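Local coordinates for protein arylamine n-acetyltransferase NAT (Mycobacterium tuberculosis, PDB 4BGF) that probably transfers acetyl groups from acetyl-coenzyme A to the amino nitrogen of arylamines, as other arylamine N-acetyltransferases do, at residues Leu22-Leu25 with Gln26-Thr30; Val212-Asp216 with Ala217-Leu221; Arg140-Thr143 with Gly144-Gln147. One frame throughout, in Å; residues are numbered along the deposited sequence.

Contact 1 opens helix 22-35, contact 2 closes a beta hairpin, and contact 3 rounds a loop at the surface. Contacts 1 and 2 lie about 18 Å apart between centres and about 5 Å between nearest atoms, yet Thr136 meets both: its carbonyl takes a hydrogen bond from Gln26, and the Arg218 side chain touches it. Contacts 1 and 3 are likewise about 18 Å apart between centres, and share Tyr124, which packs on Leu22 while bonding to Arg140. Contacts 2 and 3 are about 24 Å apart between centres. The side chain of Val29 in contact 1 comes near, without touching, Cys70, His110 and Asp127, whose arrangement is consistent with the catalytic triad of this family.

Contact 1: Leu22-Leu25 with Gln26-Thr30; sequences LDVL and QDLVT
Leu22 O receives the amide proton of Gln26 N at 2.8 Å and so closes the first turn of helix 22-35. The next three bonds, Asp27 N to Asp23 O, Leu28 N to Val24 O and Val29 N to Leu25 O, repeat the i to i+4 pattern, the last being longest at 3.2 Å. Side chains then divide the helix by face. Val24 and Leu28 run alongside one another, with CG1 of Val24 3.9 Å from CD1 of Leu28. Leu25 and Val29 both pack on Val126 of strand 124-126. On the polar side, Gln26 bends at CG (chi2 74°), and its amide is held by Ser137 OG and the carbonyl of Thr136. Asp27 is less comfortable: with CG beside its own backbone N (chi1 -65°), its OD1 stands 3.1 Å from Asp23 O, one acceptor facing another. The carboxylates of Asp23 and Asp27 themselves stay apart, at 6.3 Å from Asp23 OD2 to Asp27 OD1. Asp23, in the first turn, may gain from the amino end of the helix, whereas Asp27 lies a turn further in; any repulsion between the two is probably modest at this spacing, while the apolar face turns into the protein.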
ATOM      1  N   LEU A  22       7.337  19.334   2.462  1.00 37.39           N
ATOM      2  CA  LEU A  22       6.434  18.488   3.245  1.00 37.08           C
ATOM      3  C   LEU A  22       5.001  18.403   2.692  1.00 35.86           C
ATOM      4  O   LEU A  22       4.415  17.318   2.633  1.00 33.65           O
ATOM      5  CB  LEU A  22       6.374  19.010   4.681  1.00 38.76           C
ATOM      6  CG  LEU A  22       5.475  18.283   5.682  1.00 34.20           C
ATOM      7  CD1 LEU A  22       5.688  16.764   5.681  1.00 31.66           C
ATOM      8  CD2 LEU A  22       5.792  18.820   7.032  1.00 36.04           C
ATOM      9  N   ASP A  23       4.441  19.542   2.290  1.00 35.01           N
ATOM     10  CA  ASP A  23       3.048  19.603   1.854  1.00 48.88           C
ATOM     11  C   ASP A  23       2.799  18.967   0.509  1.00 46.33           C
ATOM     12  O   ASP A  23       1.742  18.399   0.259  1.00 48.16           O
ATOM     13  CB  ASP A  23       2.614  21.034   1.796  1.00 54.13           C
ATOM     14  CG  ASP A  23       3.042  21.765   2.987  1.00 57.84           C
ATOM     15  OD1 ASP A  23       4.195  22.260   2.980  1.00 60.33           O
ATOM     16  OD2 ASP A  23       2.252  21.758   3.948  1.00 56.07           O
ATOM     17  N   VAL A  24       3.768  19.063  -0.370  1.00 43.33           N
ATOM     18  CA  VAL A  24       3.703  18.259  -1.558  1.00 40.30           C
ATOM     19  C   VAL A  24       3.774  16.761  -1.176  1.00 35.80           C
ATOM     20  O   VAL A  24       3.141  15.930  -1.806  1.00 36.36           O
ATOM     21  CB  VAL A  24       4.810  18.680  -2.515  1.00 40.12           C
ATOM     22  CG1 VAL A  24       4.918  17.723  -3.661  1.00 31.80           C
ATOM     23  CG2 VAL A  24       4.511  20.067  -3.016  1.00 35.92           C
ATOM     24  N   LEU A  25       4.512  16.419  -0.131  1.00 29.20           N
ATOM     25  CA  LEU A  25       4.614  15.030   0.244  1.00 31.16           C
ATOM     26  C   LEU A  25       3.245  14.573   0.764  1.00 30.74           C
ATOM     27  O   LEU A  25       2.765  13.505   0.420  1.00 25.04           O
ATOM     28  CB  LEU A  25       5.730  14.810   1.274  1.00 27.41           C
ATOM     29  CG  LEU A  25       5.961  13.370   1.743  1.00 26.33           C
ATOM     30  CD1 LEU A  25       6.506  12.482   0.630  1.00 24.50           C
ATOM     31  CD2 LEU A  25       6.859  13.353   2.955  1.00 25.34           C
ATOM     32  N   GLN A  26       2.610  15.412   1.569  1.00 32.91           N
ATOM     33  CA  GLN A  26       1.295  15.098   2.111  1.00 33.70           C
ATOM     34  C   GLN A  26       0.233  14.956   0.995  1.00 34.65           C
ATOM     35  O   GLN A  26      -0.548  14.009   1.001  1.00 31.33           O
ATOM     36  CB  GLN A  26       0.905  16.173   3.145  1.00 34.07           C
ATOM     37  CG  GLN A  26      -0.570  16.249   3.543  1.00 34.82           C
ATOM     38  CD  GLN A  26      -1.019  15.132   4.457  1.00 32.84           C
ATOM     39  OE1 GLN A  26      -1.129  15.301   5.659  1.00 39.87           O
ATOM     40  NE2 GLN A  26      -1.303  13.995   3.882  1.00 30.05           N
ATOM     41  N   ASP A  27       0.218  15.888   0.039  1.00 36.27           N
ATOM     42  CA  ASP A  27      -0.770  15.897  -1.046  1.00 37.60           C
ATOM     43  C   ASP A  27      -0.633  14.720  -2.010  1.00 35.21           C
ATOM     44  O   ASP A  27      -1.620  14.207  -2.560  1.00 27.36           O
ATOM     45  CB  ASP A  27      -0.675  17.203  -1.849  1.00 31.58           C
ATOM     46  CG  ASP A  27      -1.044  18.432  -1.026  1.00 57.11           C
ATOM     47  OD1 ASP A  27      -1.394  18.279   0.167  1.00 56.84           O
ATOM     48  OD2 ASP A  27      -0.990  19.552  -1.581  1.00 35.84           O
ATOM     49  N   LEU A  28       0.604  14.328  -2.257  1.00 37.05           N
ATOM     50  CA  LEU A  28       0.842  13.251  -3.178  1.00 32.36           C
ATOM     51  C   LEU A  28       0.361  11.964  -2.589  1.00 29.64           C
ATOM     52  O   LEU A  28      -0.249  11.174  -3.281  1.00 26.71           O
ATOM     53  CB  LEU A  28       2.305  13.150  -3.512  1.00 29.85           C
ATOM     54  CG  LEU A  28       2.761  14.159  -4.538  1.00 28.49           C
ATOM     55  CD1 LEU A  28       4.247  14.050  -4.604  1.00 27.81           C
ATOM     56  CD2 LEU A  28       2.136  13.874  -5.896  1.00 26.79           C
ATOM     57  N   VAL A  29       0.643  11.775  -1.302  1.00 29.72           N
ATOM     58  CA  VAL A  29       0.200  10.608  -0.565  1.00 21.89           C
ATOM     59  C   VAL A  29      -1.335  10.484  -0.571  1.00 27.48           C
ATOM     60  O   VAL A  29      -1.863   9.414  -0.843  1.00 26.69           O
ATOM     61  CB  VAL A  29       0.755  10.623   0.887  1.00 24.37           C
ATOM     62  CG1 VAL A  29      -0.019   9.697   1.799  1.00 23.49           C
ATOM     63  CG2 VAL A  29       2.241  10.179   0.915  1.00 21.05           C
ATOM     64  N   THR A  30      -2.042  11.571  -0.258  1.00 32.44           N
ATOM     65  CA  THR A  30      -3.509  11.576  -0.243  1.00 31.28           C
ATOM     66  C   THR A  30      -4.120  11.191  -1.589  1.00 26.08           C
ATOM     67  O   THR A  30      -4.956  10.325  -1.659  1.00 24.55           O
ATOM     68  CB  THR A  30      -4.039  12.961   0.089  1.00 38.37           C
ATOM     69  OG1 THR A  30      -3.507  13.872  -0.867  1.00 49.15           O
ATOM     70  CG2 THR A  30      -3.612  13.420   1.471  1.00 37.03           C
TER

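Contact 2: Val212-Asp216 with Ala217-Leu221; sequences VITDD and ARWNL
Val212 and Trp219 face each other as an antiparallel hydrogen-bonded pair in a beta hairpin, strands 209-214 and 217-222 of the five-stranded antiparallel sheet, with the chain reversing at Asp215 and Asp216. The backbone bonds come first. Trp219 N reaches Val212 O at 3.0 Å, and Val212 N returns the bond to Trp219 O at 3.2 Å. Nearer the turn, Thr214 N gives a straight bond of 2.8 Å to Ala217 O (171° at the hydrogen), whereas the reciprocal one from Ala217 N to Thr214 O is weak.

Apolar contacts lie on the face that carries Val212, Thr214 and Trp219. CG1 of Val212 meets CB of Trp219 at 4.0 Å, the two side chains running in the same direction. The methyl CG2 of Thr214 approaches the indole obliquely, 3.7 Å from NE1 of Trp219; a chi1 of 72° leaves this methyl anti to the carbonyl carbon and beside the backbone N, on the side of the indole. Val228 of strand 225-230 also touches the Trp219 side chain.

Charged groups sit on the Ile213-Arg218 face and at the turn. Arg218, extended from CG to NE, lies alongside Ile213, whose CD1 is 3.8 Å from NH1 of Arg218. That guanidinium is secured from outside the hairpin, by a salt bridge to Glu152 and by the carbonyls of Gly132 and Thr134. Asp216 at the turn pairs with Arg230. A water bridges the hairpin weakly, touching Thr214 OG1 and Asp216 OD1, and it lies in the indole plane at the ring edge, where it accepts a weak bond of 3.3 Å from Trp219 NE1.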
ATOM      1  N   VAL A 212      -8.724   0.781  -1.112  1.00 24.20           N
ATOM      2  CA  VAL A 212      -8.536   2.133  -1.592  1.00 22.60           C
ATOM      3  C   VAL A 212      -9.009   3.036  -0.478  1.00 24.87           C
ATOM      4  O   VAL A 212      -9.785   2.605   0.331  1.00 30.34           O
ATOM      5  CB  VAL A 212      -9.316   2.371  -2.894  1.00 21.09           C
ATOM      6  CG1 VAL A 212     -10.811   2.623  -2.602  1.00 22.67           C
ATOM      7  CG2 VAL A 212      -8.697   3.482  -3.688  1.00 21.26           C
ATOM      8  N   ILE A 213      -8.538   4.271  -0.421  1.00 23.30           N
ATOM      9  CA  ILE A 213      -8.768   5.137   0.718  1.00 22.46           C
ATOM     10  C   ILE A 213      -9.427   6.418   0.265  1.00 23.96           C
ATOM     11  O   ILE A 213      -9.072   6.959  -0.750  1.00 31.87           O
ATOM     12  CB  ILE A 213      -7.435   5.423   1.430  1.00 30.60           C
ATOM     13  CG1 ILE A 213      -6.968   4.154   2.139  1.00 25.53           C
ATOM     14  CG2 ILE A 213      -7.573   6.534   2.430  1.00 36.80           C
ATOM     15  CD1 ILE A 213      -5.614   4.207   2.537  1.00 19.83           C
ATOM     16  N   THR A 214     -10.416   6.891   0.999  1.00 28.16           N
ATOM     17  CA  THR A 214     -11.111   8.102   0.600  1.00 27.18           C
ATOM     18  C   THR A 214     -11.038   9.096   1.731  1.00 40.80           C
ATOM     19  O   THR A 214     -10.579   8.766   2.818  1.00 37.73           O
ATOM     20  CB  THR A 214     -12.590   7.846   0.277  1.00 28.52           C
ATOM     21  OG1 THR A 214     -13.300   7.584   1.483  1.00 30.77           O
ATOM     22  CG2 THR A 214     -12.741   6.696  -0.667  1.00 27.56           C
ATOM     23  N   ASP A 215     -11.496  10.318   1.462  1.00 42.89           N
ATOM     24  CA  ASP A 215     -11.562  11.358   2.472  1.00 43.17           C
ATOM     25  C   ASP A 215     -12.033  10.816   3.824  1.00 42.82           C
ATOM     26  O   ASP A 215     -11.324  10.920   4.832  1.00 40.34           O
ATOM     27  CB  ASP A 215     -12.483  12.500   2.004  1.00 47.12           C
ATOM     28  CG  ASP A 215     -13.835  12.017   1.456  1.00 50.26           C
ATOM     29  OD1 ASP A 215     -13.966  10.862   1.002  1.00 48.08           O
ATOM     30  OD2 ASP A 215     -14.787  12.824   1.474  1.00 59.42           O
ATOM     31  N   ASP A 216     -13.214  10.199   3.815  1.00 42.91           N
ATOM     32  CA  ASP A 216     -13.921   9.823   5.038  1.00 47.05           C
ATOM     33  C   ASP A 216     -13.997   8.313   5.286  1.00 45.26           C
ATOM     34  O   ASP A 216     -14.687   7.882   6.199  1.00 44.04           O
ATOM     35  CB  ASP A 216     -15.342  10.415   5.047  1.00 51.15           C
ATOM     36  CG  ASP A 216     -16.144  10.046   3.826  1.00 54.64           C
ATOM     37  OD1 ASP A 216     -16.124   8.872   3.414  1.00 52.94           O
ATOM     38  OD2 ASP A 216     -16.818  10.941   3.278  1.00 63.41           O
ATOM     39  N   ALA A 217     -13.294   7.513   4.496  1.00 30.62           N
ATOM     40  CA  ALA A 217     -13.410   6.064   4.637  1.00 39.81           C
ATOM     41  C   ALA A 217     -12.188   5.253   4.168  1.00 38.63           C
ATOM     42  O   ALA A 217     -11.435   5.679   3.295  1.00 36.48           O
ATOM     43  CB  ALA A 217     -14.683   5.576   3.926  1.00 37.06           C
ATOM     44  N   ARG A 218     -12.010   4.077   4.767  1.00 39.47           N
ATOM     45  CA  ARG A 218     -11.044   3.087   4.294  1.00 37.37           C
ATOM     46  C   ARG A 218     -11.801   1.874   3.744  1.00 40.14           C
ATOM     47  O   ARG A 218     -12.416   1.145   4.519  1.00 44.34           O
ATOM     48  CB  ARG A 218     -10.119   2.662   5.430  1.00 24.39           C
ATOM     49  CG  ARG A 218      -9.251   3.781   5.926  1.00 30.42           C
ATOM     50  CD  ARG A 218      -8.611   3.433   7.239  1.00 28.39           C
ATOM     51  NE  ARG A 218      -7.644   4.421   7.732  1.00 29.00           N
ATOM     52  CZ  ARG A 218      -6.386   4.554   7.306  1.00 23.56           C
ATOM     53  NH1 ARG A 218      -5.917   3.801   6.331  1.00 21.97           N
ATOM     54  NH2 ARG A 218      -5.602   5.460   7.845  1.00 27.42           N
ATOM     55  N   TRP A 219     -11.752   1.656   2.423  1.00 36.61           N
ATOM     56  CA  TRP A 219     -12.361   0.471   1.777  1.00 32.42           C
ATOM     57  C   TRP A 219     -11.458  -0.754   1.681  1.00 25.81           C
ATOM     58  O   TRP A 219     -10.334  -0.670   1.205  1.00 26.36           O
ATOM     59  CB  TRP A 219     -12.806   0.797   0.365  1.00 25.85           C
ATOM     60  CG  TRP A 219     -13.856   1.839   0.306  1.00 25.93           C
ATOM     61  CD1 TRP A 219     -13.707   3.163   0.553  1.00 26.46           C
ATOM     62  CD2 TRP A 219     -15.215   1.647  -0.058  1.00 30.79           C
ATOM     63  NE1 TRP A 219     -14.883   3.809   0.366  1.00 33.31           N
ATOM     64  CE2 TRP A 219     -15.835   2.898  -0.003  1.00 35.65           C
ATOM     65  CE3 TRP A 219     -15.969   0.531  -0.422  1.00 28.04           C
ATOM     66  CZ2 TRP A 219     -17.170   3.071  -0.298  0.95 40.83           C
ATOM     67  CZ3 TRP A 219     -17.272   0.691  -0.704  1.00 29.91           C
ATOM     68  CH2 TRP A 219     -17.877   1.950  -0.645  1.00 43.04           C
ATOM     69  N   ASN A 220     -11.977  -1.890   2.142  1.00 31.42           N
ATOM     70  CA  ASN A 220     -11.264  -3.171   2.155  1.00 28.27           C
ATOM     71  C   ASN A 220     -12.107  -4.254   1.532  1.00 22.94           C
ATOM     72  O   ASN A 220     -13.287  -4.325   1.809  1.00 32.83           O
ATOM     73  CB  ASN A 220     -10.960  -3.572   3.594  1.00 30.86           C
ATOM     74  CG  ASN A 220     -10.364  -2.426   4.409  1.00 43.22           C
ATOM     75  OD1 ASN A 220     -10.913  -1.318   4.441  1.00 43.61           O
ATOM     76  ND2 ASN A 220      -9.222  -2.685   5.062  1.00 48.43           N
ATOM     77  N   LEU A 221     -11.518  -5.074   0.673  1.00 22.41           N
ATOM     78  CA  LEU A 221     -12.165  -6.279   0.166  1.00 25.94           C
ATOM     79  C   LEU A 221     -11.254  -7.462   0.458  1.00 22.17           C
ATOM     80  O   LEU A 221     -10.064  -7.413   0.195  1.00 23.47           O
ATOM     81  CB  LEU A 221     -12.441  -6.176  -1.327  1.00 26.78           C
ATOM     82  CG  LEU A 221     -13.135  -7.377  -1.990  1.00 28.80           C
ATOM     83  CD1 LEU A 221     -14.599  -7.393  -1.724  1.00 27.03           C
ATOM     84  CD2 LEU A 221     -12.905  -7.406  -3.496  1.00 29.75           C
TER
HETATM   85  O   HOH W   1     -16.462   6.693   0.815  1.00 35.06           O

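Contact 3: Arg140-Thr143 with Gly144-Gln147; sequences RLET and GAVQ
A classic gamma turn centred on Gly144 reverses the chain in this surface loop between strands 139-140 and 154-159. Its closing bond runs from Ala145 N to Thr143 O, 2.6 Å long and sharply bent at the acceptor, where the C=O...N angle is 99°. Gly144 holds a positive phi of 73°, a conformation that favours glycine. An inverse gamma turn centred on Leu141 precedes it, with Glu142 N weakly bonded to Arg140 O at 3.0 Å.

Across the bend, Glu142 comes back over Ala145: its CG takes the position between the backbone N and the carbonyl carbon (chi1 56°), and the extended chain sets CD of Glu142 3.8 Å from Ala145 CB. The extended Gln147 chain brings its amide end up to the Arg140 backbone. Arg140 itself bends at CG and CD away from Gln147, and its NH2 is hydrogen-bonded to Tyr124 OH. Backbone bonds tie one limb to Cys123, through Leu141, and the other to strand 154-159 of the same chain, where Gly144 meets Leu156 and Gln147 meets Tyr154. The arrangement is that of a classic gamma turn reversing the chain at Gly144, preceded by a weakly closed inverse gamma turn at Leu141, in the connection from strand 139-140 to strand 154-159.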
ATOM      1  N   ARG A 140       6.552  11.873  10.893  1.00 32.36           N
ATOM      2  CA  ARG A 140       7.845  12.145  11.509  1.00 35.74           C
ATOM      3  C   ARG A 140       8.299  10.891  12.256  1.00 36.58           C
ATOM      4  O   ARG A 140       7.541  10.292  13.007  1.00 39.54           O
ATOM      5  CB  ARG A 140       7.727  13.352  12.455  1.00 44.95           C
ATOM      6  CG  ARG A 140       8.988  13.760  13.227  1.00 52.00           C
ATOM      7  CD  ARG A 140      10.169  14.138  12.320  1.00 53.42           C
ATOM      8  NE  ARG A 140       9.883  15.288  11.462  0.34 51.74           N
ATOM      9  CZ  ARG A 140      10.285  16.539  11.691  0.45 51.33           C
ATOM     10  NH1 ARG A 140      11.007  16.849  12.758  1.00 53.62           N
ATOM     11  NH2 ARG A 140       9.959  17.494  10.839  0.91 49.89           N
ATOM     12  N   LEU A 141       9.534  10.487  12.005  1.00 33.85           N
ATOM     13  CA  LEU A 141      10.092   9.269  12.546  1.00 35.88           C
ATOM     14  C   LEU A 141      10.635   9.515  13.944  1.00 43.98           C
ATOM     15  O   LEU A 141      11.831   9.702  14.122  1.00 49.87           O
ATOM     16  CB  LEU A 141      11.190   8.818  11.601  1.00 39.22           C
ATOM     17  CG  LEU A 141      12.212   7.739  11.934  1.00 43.97           C
ATOM     18  CD1 LEU A 141      11.638   6.346  12.103  1.00 42.01           C
ATOM     19  CD2 LEU A 141      13.199   7.744  10.815  1.00 45.75           C
ATOM     20  N   GLU A 142       9.740   9.550  14.928  1.00 45.51           N
ATOM     21  CA  GLU A 142      10.115   9.766  16.323  1.00 47.91           C
ATOM     22  C   GLU A 142       9.191   8.916  17.163  1.00 46.10           C
ATOM     23  O   GLU A 142       8.019   8.764  16.844  1.00 44.25           O
ATOM     24  CB  GLU A 142      10.003  11.254  16.728  1.00 51.28           C
ATOM     25  CG  GLU A 142       8.615  11.903  16.491  1.00 68.16           C
ATOM     26  CD  GLU A 142       8.432  13.264  17.157  1.00 69.49           C
ATOM     27  OE1 GLU A 142       8.991  13.478  18.253  1.00 71.70           O
ATOM     28  OE2 GLU A 142       7.705  14.114  16.586  1.00 68.75           O
ATOM     29  N   THR A 143       9.702   8.381  18.258  1.00 47.71           N
ATOM     30  CA  THR A 143       8.899   7.471  19.046  1.00 47.67           C
ATOM     31  C   THR A 143       7.952   8.219  19.995  1.00 50.98           C
ATOM     32  O   THR A 143       8.076   9.430  20.211  1.00 50.49           O
ATOM     33  CB  THR A 143       9.775   6.461  19.797  1.00 44.48           C
ATOM     34  OG1 THR A 143      10.802   7.138  20.522  1.00 46.52           O
ATOM     35  CG2 THR A 143      10.404   5.542  18.802  1.00 41.77           C
ATOM     36  N   GLY A 144       6.976   7.483  20.517  1.00 52.06           N
ATOM     37  CA  GLY A 144       6.086   7.983  21.542  1.00 56.22           C
ATOM     38  C   GLY A 144       5.071   8.996  21.073  1.00 56.30           C
ATOM     39  O   GLY A 144       3.872   8.821  21.292  1.00 60.65           O
ATOM     40  N   ALA A 145       5.560  10.067  20.455  1.00 51.32           N
ATOM     41  CA  ALA A 145       4.731  11.210  20.128  1.00 52.88           C
ATOM     42  C   ALA A 145       3.536  10.760  19.332  1.00 41.01           C
ATOM     43  O   ALA A 145       3.683  10.036  18.364  1.00 49.21           O
ATOM     44  CB  ALA A 145       5.524  12.211  19.348  1.00 42.52           C
ATOM     45  N   VAL A 146       2.347  11.132  19.773  1.00 42.50           N
ATOM     46  CA  VAL A 146       1.145  10.736  19.068  1.00 44.85           C
ATOM     47  C   VAL A 146       1.062  11.636  17.867  1.00 47.16           C
ATOM     48  O   VAL A 146       1.244  12.840  17.986  1.00 49.86           O
ATOM     49  CB  VAL A 146      -0.084  10.891  19.940  1.00 43.31           C
ATOM     50  CG1 VAL A 146      -1.331  10.697  19.124  1.00 42.03           C
ATOM     51  CG2 VAL A 146      -0.034   9.890  21.086  1.00 47.79           C
ATOM     52  N   GLN A 147       0.823  11.055  16.700  1.00 48.52           N
ATOM     53  CA  GLN A 147       0.919  11.804  15.450  1.00 35.99           C
ATOM     54  C   GLN A 147      -0.394  11.828  14.673  1.00 35.29           C
ATOM     55  O   GLN A 147      -0.859  10.799  14.179  1.00 34.56           O
ATOM     56  CB  GLN A 147       2.069  11.255  14.591  1.00 33.75           C
ATOM     57  CG  GLN A 147       3.413  11.790  15.024  1.00 34.75           C
ATOM     58  CD  GLN A 147       4.586  11.135  14.339  1.00 32.84           C
ATOM     59  OE1 GLN A 147       5.030  11.584  13.295  1.00 38.68           O
ATOM     60  NE2 GLN A 147       5.120  10.093  14.949  1.00 46.30           N
TER